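Acyl-CoA dehydrogenase (Mycobacterium thermoresistibile, PDB 3NF4) probably oxidises acyl-CoA thioesters to their 2-enoyl-CoA forms, using the FAD cofactor that it binds. Local coordinates at residues Leu201-Pro206 with Thr218-Asp223; Phe175-Ala180 with Val189-Val194. One frame throughout, in Å; residues are numbered along the deposited sequence.

Contact 1 of 2, residues Leu201-Pro206 with Thr218-Asp223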
ATOM      1  N   LEU A 201     -31.675 -14.221  33.641  1.00 79.30           N
ATOM      2  CA  LEU A 201     -30.975 -13.892  32.384  1.00 77.46           C
ATOM      3  C   LEU A 201     -31.897 -13.260  31.335  1.00 75.98           C
ATOM      4  O   LEU A 201     -32.922 -13.828  30.983  1.00 76.30           O
ATOM      5  CB  LEU A 201     -30.285 -15.135  31.782  1.00 76.61           C
ATOM      6  CG  LEU A 201     -29.745 -15.040  30.334  1.00 75.35           C
ATOM      7  CD1 LEU A 201     -28.609 -13.972  30.155  1.00 71.26           C
ATOM      8  CD2 LEU A 201     -29.308 -16.404  29.814  1.00 73.56           C
ATOM      9  N   SER A 202     -31.500 -12.098  30.829  1.00 74.76           N
ATOM     10  CA  SER A 202     -32.291 -11.356  29.841  1.00 74.22           C
ATOM     11  C   SER A 202     -31.397 -10.679  28.771  1.00 72.31           C
ATOM     12  O   SER A 202     -30.226 -10.386  29.029  1.00 71.93           O
ATOM     13  CB  SER A 202     -33.165 -10.310  30.554  1.00 74.78           C
ATOM     14  OG  SER A 202     -32.354  -9.378  31.254  1.00 75.65           O
ATOM     15  N   PHE A 203     -31.955 -10.421  27.588  1.00 70.99           N
ATOM     16  CA  PHE A 203     -31.172  -9.882  26.474  1.00 69.54           C
ATOM     17  C   PHE A 203     -31.714  -8.557  25.963  1.00 69.11           C
ATOM     18  O   PHE A 203     -32.913  -8.428  25.738  1.00 69.66           O
ATOM     19  CB  PHE A 203     -31.107 -10.892  25.320  1.00 68.64           C
ATOM     20  CG  PHE A 203     -30.466 -12.198  25.694  1.00 68.51           C
ATOM     21  CD1 PHE A 203     -29.102 -12.368  25.595  1.00 67.60           C
ATOM     22  CD2 PHE A 203     -31.237 -13.263  26.149  1.00 70.50           C
ATOM     23  CE1 PHE A 203     -28.501 -13.586  25.949  1.00 69.88           C
ATOM     24  CE2 PHE A 203     -30.652 -14.485  26.499  1.00 70.82           C
ATOM     25  CZ  PHE A 203     -29.286 -14.650  26.404  1.00 69.13           C
ATOM     26  N   GLY A 204     -30.824  -7.583  25.753  1.00 68.29           N
ATOM     27  CA  GLY A 204     -31.217  -6.285  25.197  1.00 67.17           C
ATOM     28  C   GLY A 204     -31.604  -6.349  23.720  1.00 66.11           C
ATOM     29  O   GLY A 204     -31.589  -7.419  23.106  1.00 65.55           O
ATOM     30  N   LYS A 205     -31.927  -5.193  23.137  1.00 65.25           N
ATOM     31  CA  LYS A 205     -32.343  -5.145  21.728  1.00 64.15           C
ATOM     32  C   LYS A 205     -31.122  -5.308  20.780  1.00 62.49           C
ATOM     33  O   LYS A 205     -29.998  -4.887  21.123  1.00 61.85           O
ATOM     34  CB  LYS A 205     -33.165  -3.869  21.433  1.00 64.03           C
ATOM     35  CG  LYS A 205     -32.398  -2.759  20.754  1.00 65.33           C
ATOM     36  CD  LYS A 205     -33.099  -1.435  20.813  1.00 70.77           C
ATOM     37  CE  LYS A 205     -32.301  -0.358  20.033  1.00 74.94           C
ATOM     38  NZ  LYS A 205     -32.311  -0.506  18.509  1.00 75.35           N
ATOM     39  N   PRO A 206     -31.343  -5.924  19.596  1.00 61.02           N
ATOM     40  CA  PRO A 206     -30.285  -6.088  18.595  1.00 59.44           C
ATOM     41  C   PRO A 206     -29.608  -4.764  18.195  1.00 58.15           C
ATOM     42  O   PRO A 206     -30.295  -3.783  17.903  1.00 57.29           O
ATOM     43  CB  PRO A 206     -31.029  -6.703  17.399  1.00 58.69           C
ATOM     44  CG  PRO A 206     -32.203  -7.406  18.008  1.00 60.03           C
ATOM     45  CD  PRO A 206     -32.626  -6.499  19.130  1.00 61.38           C
ATOM     46  N   THR A 218     -26.418  -9.099  20.333  1.00 54.90           N
ATOM     47  CA  THR A 218     -27.084  -8.436  21.486  1.00 57.04           C
ATOM     48  C   THR A 218     -26.248  -8.430  22.772  1.00 58.71           C
ATOM     49  O   THR A 218     -25.303  -9.219  22.913  1.00 58.65           O
ATOM     50  CB  THR A 218     -28.484  -9.079  21.846  1.00 58.47           C
ATOM     51  OG1 THR A 218     -28.296 -10.273  22.633  1.00 59.89           O
ATOM     52  CG2 THR A 218     -29.353  -9.392  20.587  1.00 57.45           C
ATOM     53  N   SER A 219     -26.625  -7.566  23.716  1.00 60.34           N
ATOM     54  CA  SER A 219     -26.067  -7.612  25.067  1.00 63.04           C
ATOM     55  C   SER A 219     -26.828  -8.576  26.001  1.00 64.90           C
ATOM     56  O   SER A 219     -27.919  -9.058  25.653  1.00 65.57           O
ATOM     57  CB  SER A 219     -25.986  -6.199  25.658  1.00 63.64           C
ATOM     58  OG  SER A 219     -27.266  -5.732  26.038  1.00 65.65           O
ATOM     59  N   ALA A 220     -26.246  -8.883  27.166  1.00 66.50           N
ATOM     60  CA  ALA A 220     -26.919  -9.721  28.183  1.00 68.47           C
ATOM     61  C   ALA A 220     -26.842  -9.161  29.602  1.00 70.16           C
ATOM     62  O   ALA A 220     -25.884  -8.480  29.972  1.00 70.03           O
ATOM     63  CB  ALA A 220     -26.405 -11.186  28.155  1.00 68.71           C
ATOM     64  N   PHE A 221     -27.850  -9.486  30.405  1.00 72.18           N
ATOM     65  CA  PHE A 221     -27.892  -9.024  31.785  1.00 74.41           C
ATOM     66  C   PHE A 221     -28.202 -10.141  32.779  1.00 75.93           C
ATOM     67  O   PHE A 221     -29.221 -10.818  32.664  1.00 75.79           O
ATOM     68  CB  PHE A 221     -28.883  -7.868  31.919  1.00 74.72           C
ATOM     69  CG  PHE A 221     -28.954  -7.286  33.308  1.00 78.86           C
ATOM     70  CD1 PHE A 221     -27.830  -6.665  33.883  1.00 81.10           C
ATOM     71  CD2 PHE A 221     -30.145  -7.346  34.038  1.00 80.78           C
ATOM     72  CE1 PHE A 221     -27.889  -6.125  35.169  1.00 84.33           C
ATOM     73  CE2 PHE A 221     -30.220  -6.816  35.320  1.00 84.11           C
ATOM     74  CZ  PHE A 221     -29.093  -6.201  35.894  1.00 85.05           C
ATOM     75  N   TYR A 222     -27.308 -10.320  33.750  1.00 77.66           N
ATOM     76  CA  TYR A 222     -27.492 -11.305  34.825  1.00 79.95           C
ATOM     77  C   TYR A 222     -27.956 -10.645  36.143  1.00 82.52           C
ATOM     78  O   TYR A 222     -27.232  -9.851  36.748  1.00 83.00           O
ATOM     79  CB  TYR A 222     -26.211 -12.131  35.041  1.00 79.83           C
ATOM     80  CG  TYR A 222     -25.850 -13.083  33.906  1.00 77.28           C
ATOM     81  CD1 TYR A 222     -26.252 -14.425  33.940  1.00 76.13           C
ATOM     82  CD2 TYR A 222     -25.085 -12.645  32.800  1.00 74.21           C
ATOM     83  CE1 TYR A 222     -25.917 -15.314  32.907  1.00 74.20           C
ATOM     84  CE2 TYR A 222     -24.734 -13.520  31.761  1.00 71.46           C
ATOM     85  CZ  TYR A 222     -25.158 -14.849  31.821  1.00 73.71           C
ATOM     86  OH  TYR A 222     -24.834 -15.712  30.813  1.00 70.94           O
ATOM     87  N   ASP A 223     -29.167 -11.002  36.579  1.00 84.72           N
ATOM     88  CA  ASP A 223     -29.841 -10.399  37.738  1.00 87.00           C
ATOM     89  C   ASP A 223     -30.092 -11.482  38.799  1.00 89.66           C
ATOM     90  O   ASP A 223     -31.109 -12.191  38.742  1.00 90.06           O
ATOM     91  CB  ASP A 223     -31.181  -9.806  37.266  1.00 86.68           C
ATOM     92  CG  ASP A 223     -31.832  -8.848  38.283  1.00 88.67           C
ATOM     93  OD1 ASP A 223     -31.331  -8.679  39.422  1.00 89.62           O
ATOM     94  OD2 ASP A 223     -32.862  -8.241  37.910  1.00 88.15           O
TER
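In the antiparallel sheet of the acyl-CoA dehydrogenase middle domain, Leu201-Phe203 form a short outermost strand that pairs with Ala220-Tyr222. Ser202 and Phe221 are the hydrogen-bonded pair: Ser202 N reaches Phe221 O at 3.2 Å and Phe221 N returns to Ser202 O at 2.9 Å. One residue on from Phe203, Gly204 N donates to Ser219 O over 3.3 Å, from above the carbonyl plane. Thr218 OG1 reaches the same oxygen from the opposite face, so two donors grip it. Having no side chain, Gly204 gives room for Ser219 OG, which lies 4.1 Å from its CA.

Apolar groups suit the face of Leu201, Phe203, Ala220 and Tyr222, which packs on the other sheet: Leu201 and Tyr222 touch Val194 of strand 189-195. Leu201 CG is anti to the backbone N (chi1 168°), and its CD1 settles over one face of the Tyr222 ring in a CH-pi contact, 4.1 Å from the centroid and 18° off the normal. The small Ala220 leaves space for Phe203, whose CE1 comes within 3.9 Å of its CB.

Strand 157-168 pairs with Thr218-Tyr222 on the side opposite Leu201-Phe203, while the Phe203 ring meets Tyr176 of strand 175-181.

Contact 2 of 2, residues Phe175-Ala180 with Val189-Val194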
ATOM      1  N   PHE A 175     -27.811 -22.629  24.170  1.00 72.61           N
ATOM      2  CA  PHE A 175     -26.838 -22.631  25.259  1.00 72.52           C
ATOM      3  C   PHE A 175     -25.778 -21.552  25.047  1.00 71.27           C
ATOM      4  O   PHE A 175     -25.514 -21.130  23.909  1.00 69.66           O
ATOM      5  CB  PHE A 175     -26.192 -24.019  25.451  1.00 73.98           C
ATOM      6  CG  PHE A 175     -25.389 -24.512  24.255  1.00 73.13           C
ATOM      7  CD1 PHE A 175     -24.017 -24.303  24.189  1.00 73.11           C
ATOM      8  CD2 PHE A 175     -26.004 -25.198  23.208  1.00 72.74           C
ATOM      9  CE1 PHE A 175     -23.270 -24.762  23.093  1.00 71.50           C
ATOM     10  CE2 PHE A 175     -25.263 -25.655  22.105  1.00 72.02           C
ATOM     11  CZ  PHE A 175     -23.896 -25.443  22.056  1.00 70.18           C
ATOM     12  N   TYR A 176     -25.178 -21.117  26.156  1.00 71.36           N
ATOM     13  CA  TYR A 176     -24.216 -20.032  26.155  1.00 70.13           C
ATOM     14  C   TYR A 176     -22.955 -20.436  26.907  1.00 70.99           C
ATOM     15  O   TYR A 176     -23.030 -20.917  28.036  1.00 72.75           O
ATOM     16  CB  TYR A 176     -24.824 -18.763  26.786  1.00 69.57           C
ATOM     17  CG  TYR A 176     -25.973 -18.190  25.990  1.00 68.88           C
ATOM     18  CD1 TYR A 176     -25.764 -17.189  25.039  1.00 66.79           C
ATOM     19  CD2 TYR A 176     -27.272 -18.674  26.154  1.00 69.44           C
ATOM     20  CE1 TYR A 176     -26.828 -16.675  24.295  1.00 65.62           C
ATOM     21  CE2 TYR A 176     -28.343 -18.172  25.410  1.00 68.60           C
ATOM     22  CZ  TYR A 176     -28.115 -17.181  24.486  1.00 67.07           C
ATOM     23  OH  TYR A 176     -29.169 -16.689  23.759  1.00 66.56           O
ATOM     24  N   THR A 177     -21.799 -20.229  26.287  1.00 69.64           N
ATOM     25  CA  THR A 177     -20.542 -20.367  26.988  1.00 70.27           C
ATOM     26  C   THR A 177     -20.159 -19.009  27.585  1.00 70.23           C
ATOM     27  O   THR A 177     -19.831 -18.080  26.846  1.00 69.63           O
ATOM     28  CB  THR A 177     -19.454 -20.924  26.047  1.00 69.68           C
ATOM     29  OG1 THR A 177     -19.770 -22.282  25.719  1.00 70.35           O
ATOM     30  CG2 THR A 177     -18.098 -20.904  26.695  1.00 70.61           C
ATOM     31  N   LEU A 178     -20.186 -18.921  28.921  1.00 71.11           N
ATOM     32  CA  LEU A 178     -19.964 -17.686  29.682  1.00 70.73           C
ATOM     33  C   LEU A 178     -18.600 -17.602  30.383  1.00 71.89           C
ATOM     34  O   LEU A 178     -18.082 -18.617  30.864  1.00 73.29           O
ATOM     35  CB  LEU A 178     -21.065 -17.558  30.743  1.00 71.68           C
ATOM     36  CG  LEU A 178     -21.052 -16.396  31.750  1.00 71.62           C
ATOM     37  CD1 LEU A 178     -21.202 -15.000  31.063  1.00 67.47           C
ATOM     38  CD2 LEU A 178     -22.109 -16.613  32.844  1.00 71.29           C
ATOM     39  N   PHE A 179     -18.042 -16.391  30.474  1.00 71.37           N
ATOM     40  CA  PHE A 179     -16.839 -16.135  31.281  1.00 72.56           C
ATOM     41  C   PHE A 179     -17.109 -15.074  32.347  1.00 74.13           C
ATOM     42  O   PHE A 179     -17.417 -13.939  32.006  1.00 73.19           O
ATOM     43  CB  PHE A 179     -15.652 -15.733  30.392  1.00 70.98           C
ATOM     44  CG  PHE A 179     -15.193 -16.833  29.461  1.00 70.26           C
ATOM     45  CD1 PHE A 179     -14.228 -17.754  29.871  1.00 71.70           C
ATOM     46  CD2 PHE A 179     -15.735 -16.964  28.186  1.00 66.41           C
ATOM     47  CE1 PHE A 179     -13.808 -18.791  29.016  1.00 69.95           C
ATOM     48  CE2 PHE A 179     -15.321 -17.987  27.332  1.00 66.62           C
ATOM     49  CZ  PHE A 179     -14.355 -18.902  27.749  1.00 66.96           C
ATOM     50  N   ALA A 180     -17.020 -15.446  33.630  1.00 76.89           N
ATOM     51  CA  ALA A 180     -17.271 -14.491  34.738  1.00 79.16           C
ATOM     52  C   ALA A 180     -16.229 -14.523  35.854  1.00 81.57           C
ATOM     53  O   ALA A 180     -15.501 -15.505  35.999  1.00 82.38           O
ATOM     54  CB  ALA A 180     -18.669 -14.665  35.314  1.00 80.00           C
ATOM     55  N   VAL A 189     -10.679 -15.931  37.017  1.00 83.72           N
ATOM     56  CA  VAL A 189     -11.751 -16.098  36.009  1.00 81.16           C
ATOM     57  C   VAL A 189     -12.173 -17.569  35.810  1.00 81.44           C
ATOM     58  O   VAL A 189     -11.334 -18.465  35.824  1.00 81.82           O
ATOM     59  CB  VAL A 189     -11.340 -15.452  34.632  1.00 78.88           C
ATOM     60  CG1 VAL A 189     -12.468 -15.515  33.622  1.00 76.58           C
ATOM     61  CG2 VAL A 189     -10.899 -13.999  34.820  1.00 78.10           C
ATOM     62  N   SER A 190     -13.472 -17.806  35.616  1.00 80.98           N
ATOM     63  CA  SER A 190     -14.004 -19.160  35.409  1.00 81.12           C
ATOM     64  C   SER A 190     -14.984 -19.220  34.239  1.00 79.39           C
ATOM     65  O   SER A 190     -15.589 -18.208  33.880  1.00 78.43           O
ATOM     66  CB  SER A 190     -14.696 -19.689  36.689  1.00 83.31           C
ATOM     67  OG  SER A 190     -13.776 -19.918  37.752  1.00 84.57           O
ATOM     68  N   CYS A 191     -15.138 -20.422  33.684  1.00 79.19           N
ATOM     69  CA  CYS A 191     -16.028 -20.722  32.565  1.00 78.02           C
ATOM     70  C   CYS A 191     -17.326 -21.468  32.991  1.00 78.97           C
ATOM     71  O   CYS A 191     -17.291 -22.314  33.881  1.00 81.03           O
ATOM     72  CB  CYS A 191     -15.245 -21.542  31.539  1.00 77.15           C
ATOM     73  SG  CYS A 191     -16.130 -21.962  30.026  1.00 76.74           S
ATOM     74  N   PHE A 192     -18.453 -21.152  32.340  1.00 77.78           N
ATOM     75  CA  PHE A 192     -19.776 -21.706  32.673  1.00 78.51           C
ATOM     76  C   PHE A 192     -20.605 -22.088  31.454  1.00 77.55           C
ATOM     77  O   PHE A 192     -20.662 -21.334  30.482  1.00 76.26           O
ATOM     78  CB  PHE A 192     -20.601 -20.694  33.491  1.00 78.74           C
ATOM     79  CG  PHE A 192     -20.087 -20.469  34.870  1.00 79.63           C
ATOM     80  CD1 PHE A 192     -20.477 -21.302  35.912  1.00 81.10           C
ATOM     81  CD2 PHE A 192     -19.201 -19.437  35.129  1.00 78.69           C
ATOM     82  CE1 PHE A 192     -19.986 -21.112  37.193  1.00 82.14           C
ATOM     83  CE2 PHE A 192     -18.705 -19.233  36.402  1.00 79.86           C
ATOM     84  CZ  PHE A 192     -19.100 -20.073  37.440  1.00 82.93           C
ATOM     85  N   LEU A 193     -21.271 -23.239  31.514  1.00 78.69           N
ATOM     86  CA  LEU A 193     -22.257 -23.604  30.495  1.00 78.16           C
ATOM     87  C   LEU A 193     -23.658 -23.210  30.972  1.00 78.88           C
ATOM     88  O   LEU A 193     -24.208 -23.805  31.913  1.00 80.97           O
ATOM     89  CB  LEU A 193     -22.157 -25.083  30.098  1.00 78.46           C
ATOM     90  CG  LEU A 193     -23.119 -25.592  29.011  1.00 78.62           C
ATOM     91  CD1 LEU A 193     -22.749 -25.081  27.626  1.00 78.39           C
ATOM     92  CD2 LEU A 193     -23.180 -27.118  28.986  1.00 80.96           C
ATOM     93  N   VAL A 194     -24.218 -22.194  30.317  1.00 77.72           N
ATOM     94  CA  VAL A 194     -25.466 -21.535  30.722  1.00 78.05           C
ATOM     95  C   VAL A 194     -26.588 -21.923  29.761  1.00 78.04           C
ATOM     96  O   VAL A 194     -26.471 -21.673  28.565  1.00 77.05           O
ATOM     97  CB  VAL A 194     -25.308 -19.988  30.707  1.00 76.86           C
ATOM     98  CG1 VAL A 194     -26.628 -19.284  31.015  1.00 76.59           C
ATOM     99  CG2 VAL A 194     -24.211 -19.539  31.664  1.00 77.06           C
TER
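Val194, Leu178 and Ala180 lose the most surface in this antiparallel hairpin, which joins strands 175-181 and 189-195, and all three lie on the same face of the sheet. Val194 pairs with Tyr176 through two backbone bonds, Tyr176 N to Val194 O at 2.8 Å and Val194 N to Tyr176 O at 2.9 Å. Its beta-branched side chain meets both neighbours: CB lies beside Tyr176 O, while CG2, anti to the carbonyl carbon, meets Leu178 CD2 at 3.8 Å. Leu178 CG is anti to its backbone N (chi1 177°), and the two side chains cross at a slant. The Leu178 backbone pairs with Phe192, its N-H aimed almost straight at Phe192 O (2.9 Å, 177°).

Ala180, opposite Ser190, is bound through its main chain: its N donates to Ser190 O at 3.1 Å, and its O accepts from Ser190 N. A methyl group adds little bulk here, where the contact is mostly backbone.

On the other face, Cys191 SG approaches the Phe179 ring obliquely, 4.5 Å from its centroid, in a sulfur-aromatic contact. Farther along, Phe175 CD1 touches Leu193 CD1 at 3.7 Å. Burial suits the apolar residues, and the polar ends have partners: Ser190 OG with Gly237 N, Thr177 OG1 with Ser104 O, Tyr176 OH with Gly171 N.

Strand 131-134 flanks strand 175-181 through backbone bonds. Helix 239-245 packs on the face of Phe179 and Cys191, with the Phe179 side chain about 7 Å from the bound FAD. Against the Leu178 face lie Ile160 and Lys164 of strand 157-168, and Ile227 of strand 217-228 touches Val194.

Going from the N terminus, contact 2 closes first: the chain leaves strand 175-181, reverses, and comes back beside it as strand 189-195; eight residues separate the segments. After a short connection the chain enters strand 201-203, and contact 1 closes a second connection, with eleven residues between its segments, when 218-223 returns. The two closures follow in series, neither nested nor crossed, and their centres lie 15 Å apart. They belong to different sheets of the middle domain that pack against each other: Tyr222 OH of contact 1 lies 3.5 Å from Leu178 CD2 of contact 2, and Leu201 CD2 lies 4.1 Å from Val194 CG1.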